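Long-range contacts in inositol-1,4,5-trisphosphate 5-phosphatase 1 (Schizosaccharomyces pombe, PDB 1I9Z), which removes the 5-phosphate from soluble and lipid inositol phosphates, the chain here being its catalytic 5-phosphatase domain: residues 164-169 with 205-210; 280-285 with 304-309. All blocks are in the same frame, centred on the assembly; numbering follows the deposited sequence.

Contact 1: 164-169 with 205-210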
ATOM      1  N   THR A 164       3.561   4.562   2.042  1.00 14.80           N
ATOM      2  CA  THR A 164       2.487   5.510   2.336  1.00 14.30           C
ATOM      3  C   THR A 164       3.043   6.931   2.093  1.00 13.68           C
ATOM      4  O   THR A 164       4.243   7.174   2.220  1.00 15.08           O
ATOM      5  CB  THR A 164       1.911   5.378   3.795  1.00 13.77           C
ATOM      6  OG1 THR A 164       0.717   6.150   3.862  1.00 12.90           O
ATOM      7  CG2 THR A 164       2.935   5.945   4.843  1.00 12.09           C
ATOM      8  N   SER A 165       2.201   7.893   1.695  1.00 13.02           N
ATOM      9  CA  SER A 165       2.644   9.251   1.409  1.00 13.27           C
ATOM     10  C   SER A 165       1.624  10.292   1.774  1.00 14.50           C
ATOM     11  O   SER A 165       0.417   9.979   2.012  1.00 14.27           O
ATOM     12  CB  SER A 165       2.848   9.444  -0.130  1.00 16.53           C
ATOM     13  OG  SER A 165       3.802   8.499  -0.504  1.00 24.32           O
ATOM     14  N   HIS A 166       2.109  11.526   1.797  1.00 13.95           N
ATOM     15  CA  HIS A 166       1.250  12.695   1.997  1.00 14.61           C
ATOM     16  C   HIS A 166       1.788  13.627   0.967  1.00 15.64           C
ATOM     17  O   HIS A 166       2.954  14.087   1.093  1.00 14.87           O
ATOM     18  CB  HIS A 166       1.457  13.252   3.400  1.00 15.97           C
ATOM     19  CG  HIS A 166       0.409  14.224   3.847  1.00 16.89           C
ATOM     20  ND1 HIS A 166      -0.578  14.734   3.019  1.00 18.78           N
ATOM     21  CD2 HIS A 166       0.259  14.842   5.046  1.00 12.70           C
ATOM     22  CE1 HIS A 166      -1.292  15.637   3.694  1.00 13.58           C
ATOM     23  NE2 HIS A 166      -0.799  15.705   4.921  1.00 19.30           N
ATOM     24  N   LEU A 167       0.997  13.889  -0.098  1.00 15.81           N
ATOM     25  CA  LEU A 167       1.482  14.758  -1.173  1.00 14.75           C
ATOM     26  C   LEU A 167       1.008  16.189  -1.115  1.00 16.13           C
ATOM     27  O   LEU A 167       0.175  16.594  -0.237  1.00 16.06           O
ATOM     28  CB  LEU A 167       1.143  14.116  -2.552  1.00 16.07           C
ATOM     29  CG  LEU A 167       1.453  12.636  -2.721  1.00 16.23           C
ATOM     30  CD1 LEU A 167       1.094  12.199  -4.190  1.00 15.74           C
ATOM     31  CD2 LEU A 167       3.008  12.333  -2.359  1.00 16.19           C
ATOM     32  N   ALA A 168       1.523  17.017  -2.027  1.00 15.66           N
ATOM     33  CA  ALA A 168       1.225  18.470  -1.946  1.00 17.79           C
ATOM     34  C   ALA A 168      -0.243  18.827  -1.827  1.00 19.39           C
ATOM     35  O   ALA A 168      -1.047  18.282  -2.596  1.00 18.17           O
ATOM     36  CB  ALA A 168       1.797  19.198  -3.131  1.00 18.48           C
ATOM     37  N   ALA A 169      -0.582  19.756  -0.920  1.00 17.33           N
ATOM     38  CA  ALA A 169      -1.994  20.142  -0.725  1.00 20.45           C
ATOM     39  C   ALA A 169      -2.304  21.262  -1.683  1.00 22.41           C
ATOM     40  O   ALA A 169      -1.380  21.935  -2.176  1.00 22.96           O
ATOM     41  CB  ALA A 169      -2.220  20.642   0.717  1.00 21.17           C
ATOM     42  N   PHE A 205      -0.015   4.186  -1.097  1.00 14.45           N
ATOM     43  CA  PHE A 205      -1.259   4.752  -0.663  1.00 14.56           C
ATOM     44  C   PHE A 205      -1.086   5.919   0.295  1.00 15.02           C
ATOM     45  O   PHE A 205       0.020   6.182   0.752  1.00 16.25           O
ATOM     46  CB  PHE A 205      -2.070   3.633   0.083  1.00 13.96           C
ATOM     47  CG  PHE A 205      -1.429   3.191   1.442  1.00 14.44           C
ATOM     48  CD1 PHE A 205      -1.869   3.763   2.642  1.00 14.08           C
ATOM     49  CD2 PHE A 205      -0.416   2.240   1.492  1.00 12.98           C
ATOM     50  CE1 PHE A 205      -1.307   3.377   3.870  1.00 13.96           C
ATOM     51  CE2 PHE A 205       0.168   1.830   2.701  1.00 13.89           C
ATOM     52  CZ  PHE A 205      -0.291   2.404   3.918  1.00 11.94           C
ATOM     53  N   GLY A 206      -2.198   6.573   0.607  1.00 14.92           N
ATOM     54  CA  GLY A 206      -2.173   7.665   1.588  1.00 13.90           C
ATOM     55  C   GLY A 206      -2.986   8.852   1.151  1.00 13.66           C
ATOM     56  O   GLY A 206      -3.934   8.703   0.402  1.00 13.63           O
ATOM     57  N   ASP A 207      -2.620  10.038   1.632  1.00 12.94           N
ATOM     58  CA  ASP A 207      -3.347  11.269   1.319  1.00 12.70           C
ATOM     59  C   ASP A 207      -2.566  11.854   0.148  1.00 12.70           C
ATOM     60  O   ASP A 207      -1.636  12.666   0.310  1.00 14.55           O
ATOM     61  CB  ASP A 207      -3.307  12.232   2.514  1.00 14.04           C
ATOM     62  CG  ASP A 207      -4.091  13.521   2.243  1.00 14.00           C
ATOM     63  OD1 ASP A 207      -4.454  13.756   1.049  1.00 14.96           O
ATOM     64  OD2 ASP A 207      -4.318  14.294   3.211  1.00 15.35           O
ATOM     65  N   PHE A 208      -2.972  11.431  -1.050  1.00 12.29           N
ATOM     66  CA  PHE A 208      -2.302  11.929  -2.258  1.00 14.55           C
ATOM     67  C   PHE A 208      -2.764  13.345  -2.574  1.00 16.23           C
ATOM     68  O   PHE A 208      -2.180  14.027  -3.411  1.00 14.12           O
ATOM     69  CB  PHE A 208      -2.535  10.982  -3.470  1.00 13.32           C
ATOM     70  CG  PHE A 208      -1.976   9.601  -3.309  1.00 14.23           C
ATOM     71  CD1 PHE A 208      -0.966   9.320  -2.367  1.00 12.82           C
ATOM     72  CD2 PHE A 208      -2.384   8.567  -4.187  1.00 15.85           C
ATOM     73  CE1 PHE A 208      -0.368   8.072  -2.320  1.00 13.90           C
ATOM     74  CE2 PHE A 208      -1.802   7.329  -4.143  1.00 15.41           C
ATOM     75  CZ  PHE A 208      -0.780   7.068  -3.212  1.00 13.83           C
ATOM     76  N   ASN A 209      -3.867  13.782  -1.943  1.00 14.99           N
ATOM     77  CA  ASN A 209      -4.337  15.148  -2.066  1.00 14.54           C
ATOM     78  C   ASN A 209      -4.960  15.576  -3.371  1.00 14.92           C
ATOM     79  O   ASN A 209      -5.262  16.748  -3.530  1.00 16.46           O
ATOM     80  CB  ASN A 209      -3.245  16.182  -1.663  1.00 15.95           C
ATOM     81  CG  ASN A 209      -3.541  16.888  -0.286  1.00 15.28           C
ATOM     82  OD1 ASN A 209      -4.673  17.251   0.001  1.00 16.99           O
ATOM     83  ND2 ASN A 209      -2.497  17.033   0.572  1.00 16.41           N
ATOM     84  N   TYR A 210      -5.181  14.623  -4.277  1.00 13.63           N
ATOM     85  CA  TYR A 210      -5.832  14.956  -5.539  1.00 13.33           C
ATOM     86  C   TYR A 210      -7.278  15.289  -5.269  1.00 14.30           C
ATOM     87  O   TYR A 210      -7.947  14.661  -4.387  1.00 12.92           O
ATOM     88  CB  TYR A 210      -5.710  13.825  -6.525  1.00 12.36           C
ATOM     89  CG  TYR A 210      -4.297  13.695  -7.108  1.00 14.99           C
ATOM     90  CD1 TYR A 210      -3.352  12.849  -6.521  1.00 14.95           C
ATOM     91  CD2 TYR A 210      -3.938  14.387  -8.274  1.00 17.50           C
ATOM     92  CE1 TYR A 210      -2.082  12.674  -7.075  1.00 13.98           C
ATOM     93  CE2 TYR A 210      -2.658  14.240  -8.816  1.00 16.93           C
ATOM     94  CZ  TYR A 210      -1.740  13.359  -8.191  1.00 15.55           C
ATOM     95  OH  TYR A 210      -0.508  13.201  -8.738  1.00 17.45           O
TER
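Thr164 lies over one face of the Phe205 ring, its CB 3.9 Å from the ring centroid in a CH-pi contact, where parallel neighbours in one sheet of this DNase I-like fold run out into the active-site loops. The hydroxyl OG1 of Thr164, anti to the backbone N (chi1 -168°), reaches O of Phe205 from above the carbonyl plane at 3.2 Å; the same oxygen takes N of Ser165 in that plane. Gly206 suits the next place, since a side chain would strike O of Ser165. Beyond it His166 and Asp207 leave one face in parallel, both with CG anti to the backbone N. Imidazole flanks carboxylate, planes only 21° apart, with CE1 of His166 3.3 Å from OD2 of Asp207. OD2 of Asp207 has its hydrogen bond from ND2 of Asn33. On the opposite side of the two backbones from His166 and Asp207, Leu167 runs alongside Phe208, its CD1 3.9 Å from CB of Phe208, and Phe208 in turn stacks on Phe247. Asn209 has positive phi, which asparagine tolerates well, and points back across the contact. ND2 of Asn209 gives a nearly straight bond, 166° at the hydrogen, to O of Leu167 at 2.8 Å, with that oxygen close to the amide plane. An alanine here would probably leave O of Leu167 without its amide donor and free the loop bearing Ala169, a residue that touches the bound inositol bisphosphate, to shift. The amide also sits at the edge of the His166 ring, ND2 of Asn209 being 3.6 Å from CE1 of His166.

Contact 2: 280-285 with 304-309; sequences AWTDRI and SDHRPI
The imidazole of His306 presents its edge to Asp283, whose OD2 lies in the ring plane, and OD1 of Asp305 is also at the ring edge in plane. The ring of Tyr261 meets that of His306 at a slant, while the hydroxyl of Thr282 approaches obliquely. A His-carboxylate hydrogen bond thus ties Asp283, at the start of an edge strand in one sheet of the DNase I-like fold, to the loop leading into strand 309-320 of the other. The segment 280-285 belongs to the PAWTDR-type signature of inositol 5-phosphatases. ND1 of His306 gives OD2 of Asp283 a virtually straight bond, 2.9 Å long and 176° at the hydrogen, and OD2 receives it on its syn lone pair. Ring and carboxylate are turned 74° against each other. From above the carboxylate plane OG1 of Thr282 donates to OD2 of Asp283 at 2.8 Å, and Thr260 adds another bond, so three hydrogen bonds grip one buried oxygen. The two threonines hold the aspartate, whose straight, in-plane bond would fix the rotation of a histidine lying about 5 Å, by its side chain, from both the bound calcium ion and the inositol bisphosphate. Arg284 points the other way; its NH2 meets O of Trp281 in the guanidinium plane at 2.9 Å, and Glu252 and Asp235 balance its charge. Ile309 supplies the apolar link between the sheets. With CG1 between the backbone N and the carbonyl carbon (chi1 57°), its delta methyl reaches the strand beside Asp283, and the side chains of Ile285 and Ile309 run antiparallel, tip past tip. CD1 of Ile309 ends 3.8 Å from CB of Asp283 and 3.7 Å from CG1 of Ile285.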
ATOM      1  N   ALA A 280     -13.333  15.962  -1.644  1.00 14.59           N
ATOM      2  CA  ALA A 280     -12.454  15.241  -2.567  1.00 14.71           C
ATOM      3  C   ALA A 280     -12.097  13.847  -2.074  1.00 15.15           C
ATOM      4  O   ALA A 280     -12.198  13.583  -0.897  1.00 15.28           O
ATOM      5  CB  ALA A 280     -11.136  16.075  -2.750  1.00 12.92           C
ATOM      6  N   TRP A 281     -11.715  12.969  -3.000  1.00 12.28           N
ATOM      7  CA  TRP A 281     -11.191  11.667  -2.662  1.00 13.09           C
ATOM      8  C   TRP A 281      -9.651  11.872  -2.508  1.00 12.35           C
ATOM      9  O   TRP A 281      -8.831  11.454  -3.365  1.00 14.56           O
ATOM     10  CB  TRP A 281     -11.469  10.629  -3.773  1.00 14.71           C
ATOM     11  CG  TRP A 281     -12.904  10.183  -3.730  1.00 15.07           C
ATOM     12  CD1 TRP A 281     -13.521   9.370  -2.780  1.00 15.43           C
ATOM     13  CD2 TRP A 281     -13.876  10.434  -4.741  1.00 17.32           C
ATOM     14  NE1 TRP A 281     -14.834   9.089  -3.183  1.00 15.09           N
ATOM     15  CE2 TRP A 281     -15.061   9.721  -4.379  1.00 16.35           C
ATOM     16  CE3 TRP A 281     -13.859  11.184  -5.942  1.00 15.46           C
ATOM     17  CZ2 TRP A 281     -16.219   9.729  -5.190  1.00 16.08           C
ATOM     18  CZ3 TRP A 281     -15.036  11.178  -6.743  1.00 15.56           C
ATOM     19  CH2 TRP A 281     -16.157  10.466  -6.365  1.00 16.58           C
ATOM     20  N   THR A 282      -9.263  12.508  -1.388  1.00 13.02           N
ATOM     21  CA  THR A 282      -7.827  12.771  -1.141  1.00 12.95           C
ATOM     22  C   THR A 282      -7.079  11.491  -0.754  1.00 14.95           C
ATOM     23  O   THR A 282      -5.893  11.368  -1.019  1.00 13.87           O
ATOM     24  CB  THR A 282      -7.621  13.758   0.047  1.00 13.71           C
ATOM     25  OG1 THR A 282      -8.480  13.416   1.148  1.00 14.49           O
ATOM     26  CG2 THR A 282      -7.942  15.142  -0.367  1.00 12.37           C
ATOM     27  N   ASP A 283      -7.791  10.543  -0.124  1.00 13.25           N
ATOM     28  CA  ASP A 283      -7.170   9.293   0.438  1.00 14.56           C
ATOM     29  C   ASP A 283      -7.351   8.119  -0.495  1.00 15.47           C
ATOM     30  O   ASP A 283      -8.473   7.775  -0.808  1.00 17.02           O
ATOM     31  CB  ASP A 283      -7.841   9.037   1.796  1.00 13.52           C
ATOM     32  CG  ASP A 283      -7.732  10.293   2.658  1.00 13.43           C
ATOM     33  OD1 ASP A 283      -6.610  10.540   3.170  1.00 17.00           O
ATOM     34  OD2 ASP A 283      -8.708  11.114   2.734  1.00 16.14           O
ATOM     35  N   ARG A 284      -6.244   7.519  -0.914  1.00 13.79           N
ATOM     36  CA  ARG A 284      -6.330   6.465  -1.968  1.00 12.02           C
ATOM     37  C   ARG A 284      -5.390   5.335  -1.712  1.00 13.19           C
ATOM     38  O   ARG A 284      -4.356   5.494  -1.015  1.00 13.56           O
ATOM     39  CB  ARG A 284      -5.979   7.130  -3.323  1.00 13.11           C
ATOM     40  CG  ARG A 284      -6.728   8.477  -3.561  1.00 14.34           C
ATOM     41  CD  ARG A 284      -8.194   8.268  -3.936  1.00 14.59           C
ATOM     42  NE  ARG A 284      -8.447   7.961  -5.359  1.00 14.80           N
ATOM     43  CZ  ARG A 284      -8.691   8.910  -6.282  1.00 16.94           C
ATOM     44  NH1 ARG A 284      -8.919   8.543  -7.539  1.00 15.15           N
ATOM     45  NH2 ARG A 284      -8.709  10.218  -5.971  1.00 15.66           N
ATOM     46  N   ILE A 285      -5.732   4.170  -2.246  1.00 12.62           N
ATOM     47  CA  ILE A 285      -4.830   3.001  -2.148  1.00 12.30           C
ATOM     48  C   ILE A 285      -4.736   2.453  -3.561  1.00 13.91           C
ATOM     49  O   ILE A 285      -5.764   2.160  -4.153  1.00 15.04           O
ATOM     50  CB  ILE A 285      -5.386   1.950  -1.181  1.00 12.71           C
ATOM     51  CG1 ILE A 285      -5.442   2.558   0.226  1.00 12.72           C
ATOM     52  CG2 ILE A 285      -4.520   0.677  -1.113  1.00 10.87           C
ATOM     53  CD1 ILE A 285      -6.400   1.660   1.189  1.00 14.17           C
ATOM     54  N   SER A 304     -11.136  13.033  12.863  1.00 14.29           N
ATOM     55  CA  SER A 304     -10.379  13.915  11.963  1.00 15.63           C
ATOM     56  C   SER A 304     -11.288  14.591  10.923  1.00 15.67           C
ATOM     57  O   SER A 304     -12.506  14.334  10.902  1.00 15.58           O
ATOM     58  CB  SER A 304      -9.308  13.027  11.238  1.00 15.13           C
ATOM     59  OG  SER A 304      -8.608  13.772  10.218  1.00 15.51           O
ATOM     60  N   ASP A 305     -10.706  15.493  10.117  1.00 14.52           N
ATOM     61  CA  ASP A 305     -11.494  16.093   9.040  1.00 17.65           C
ATOM     62  C   ASP A 305     -11.427  15.155   7.810  1.00 15.71           C
ATOM     63  O   ASP A 305     -12.059  15.409   6.790  1.00 14.60           O
ATOM     64  CB  ASP A 305     -11.019  17.511   8.713  1.00 17.01           C
ATOM     65  CG  ASP A 305      -9.529  17.593   8.442  1.00 20.33           C
ATOM     66  OD1 ASP A 305      -8.739  16.616   8.557  1.00 16.38           O
ATOM     67  OD2 ASP A 305      -9.173  18.719   8.080  1.00 23.44           O
ATOM     68  N   HIS A 306     -10.686  14.056   7.900  1.00 15.44           N
ATOM     69  CA  HIS A 306     -10.724  13.022   6.849  1.00 14.42           C
ATOM     70  C   HIS A 306     -11.329  11.749   7.420  1.00 17.26           C
ATOM     71  O   HIS A 306     -11.218  11.481   8.630  1.00 15.06           O
ATOM     72  CB  HIS A 306      -9.332  12.550   6.392  1.00 13.59           C
ATOM     73  CG  HIS A 306      -8.555  13.581   5.656  1.00 11.08           C
ATOM     74  ND1 HIS A 306      -8.076  13.383   4.372  1.00 13.82           N
ATOM     75  CD2 HIS A 306      -8.093  14.785   6.053  1.00 13.97           C
ATOM     76  CE1 HIS A 306      -7.336  14.427   4.020  1.00 12.78           C
ATOM     77  NE2 HIS A 306      -7.329  15.295   5.028  1.00 15.74           N
ATOM     78  N   ARG A 307     -11.969  10.949   6.569  1.00 15.84           N
ATOM     79  CA  ARG A 307     -12.358   9.578   7.001  1.00 14.07           C
ATOM     80  C   ARG A 307     -11.224   8.664   6.664  1.00 14.13           C
ATOM     81  O   ARG A 307     -10.502   8.911   5.680  1.00 12.84           O
ATOM     82  CB  ARG A 307     -13.541   9.017   6.217  1.00 12.68           C
ATOM     83  CG  ARG A 307     -14.817   9.805   6.453  1.00 13.18           C
ATOM     84  CD  ARG A 307     -15.576   9.231   7.784  1.00 13.97           C
ATOM     85  NE  ARG A 307     -16.742  10.080   7.922  1.00 15.39           N
ATOM     86  CZ  ARG A 307     -16.804  11.221   8.591  1.00 18.49           C
ATOM     87  NH1 ARG A 307     -15.780  11.704   9.324  1.00 16.00           N
ATOM     88  NH2 ARG A 307     -17.860  12.026   8.358  1.00 18.66           N
ATOM     89  N   PRO A 308     -10.997   7.614   7.477  1.00 14.41           N
ATOM     90  CA  PRO A 308      -9.955   6.633   7.237  1.00 16.00           C
ATOM     91  C   PRO A 308     -10.486   5.697   6.136  1.00 15.28           C
ATOM     92  O   PRO A 308     -11.733   5.642   5.887  1.00 15.69           O
ATOM     93  CB  PRO A 308      -9.797   5.886   8.606  1.00 16.24           C
ATOM     94  CG  PRO A 308     -11.134   6.072   9.273  1.00 18.93           C
ATOM     95  CD  PRO A 308     -11.793   7.336   8.700  1.00 15.19           C
ATOM     96  N   ILE A 309      -9.570   4.995   5.460  1.00 14.98           N
ATOM     97  CA  ILE A 309      -9.970   4.040   4.407  1.00 14.03           C
ATOM     98  C   ILE A 309      -9.151   2.748   4.557  1.00 14.93           C
ATOM     99  O   ILE A 309      -8.180   2.679   5.352  1.00 14.52           O
ATOM    100  CB  ILE A 309      -9.696   4.597   2.976  1.00 13.98           C
ATOM    101  CG1 ILE A 309      -8.220   4.964   2.824  1.00 14.34           C
ATOM    102  CG2 ILE A 309     -10.544   5.838   2.735  1.00 14.87           C
ATOM    103  CD1 ILE A 309      -7.772   5.232   1.329  1.00 13.66           C
TER

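From the N terminus, strand 158-166 leads into contact 1, which closes a loop of 35 residues containing helix 174-187 and returning through strand 201-205. Only after several further helices does the chain reach contact 2, whose loop of 18 residues runs through strands 283-288 and 292-298. The contacts therefore follow in series, neither nested nor crossed. The centres of contact 1 and contact 2 are about 9 Å apart. Strand 201-205 lies between 158-166 and 283-288 in one sheet, and N of Gly206 is 2.9 Å from O of Arg284, probably a hydrogen bond. Contact 2 then extends the connection to the sheet containing 309-320. At the junction OD2 of Asp207 packs 3.1 Å from CE1 of His306.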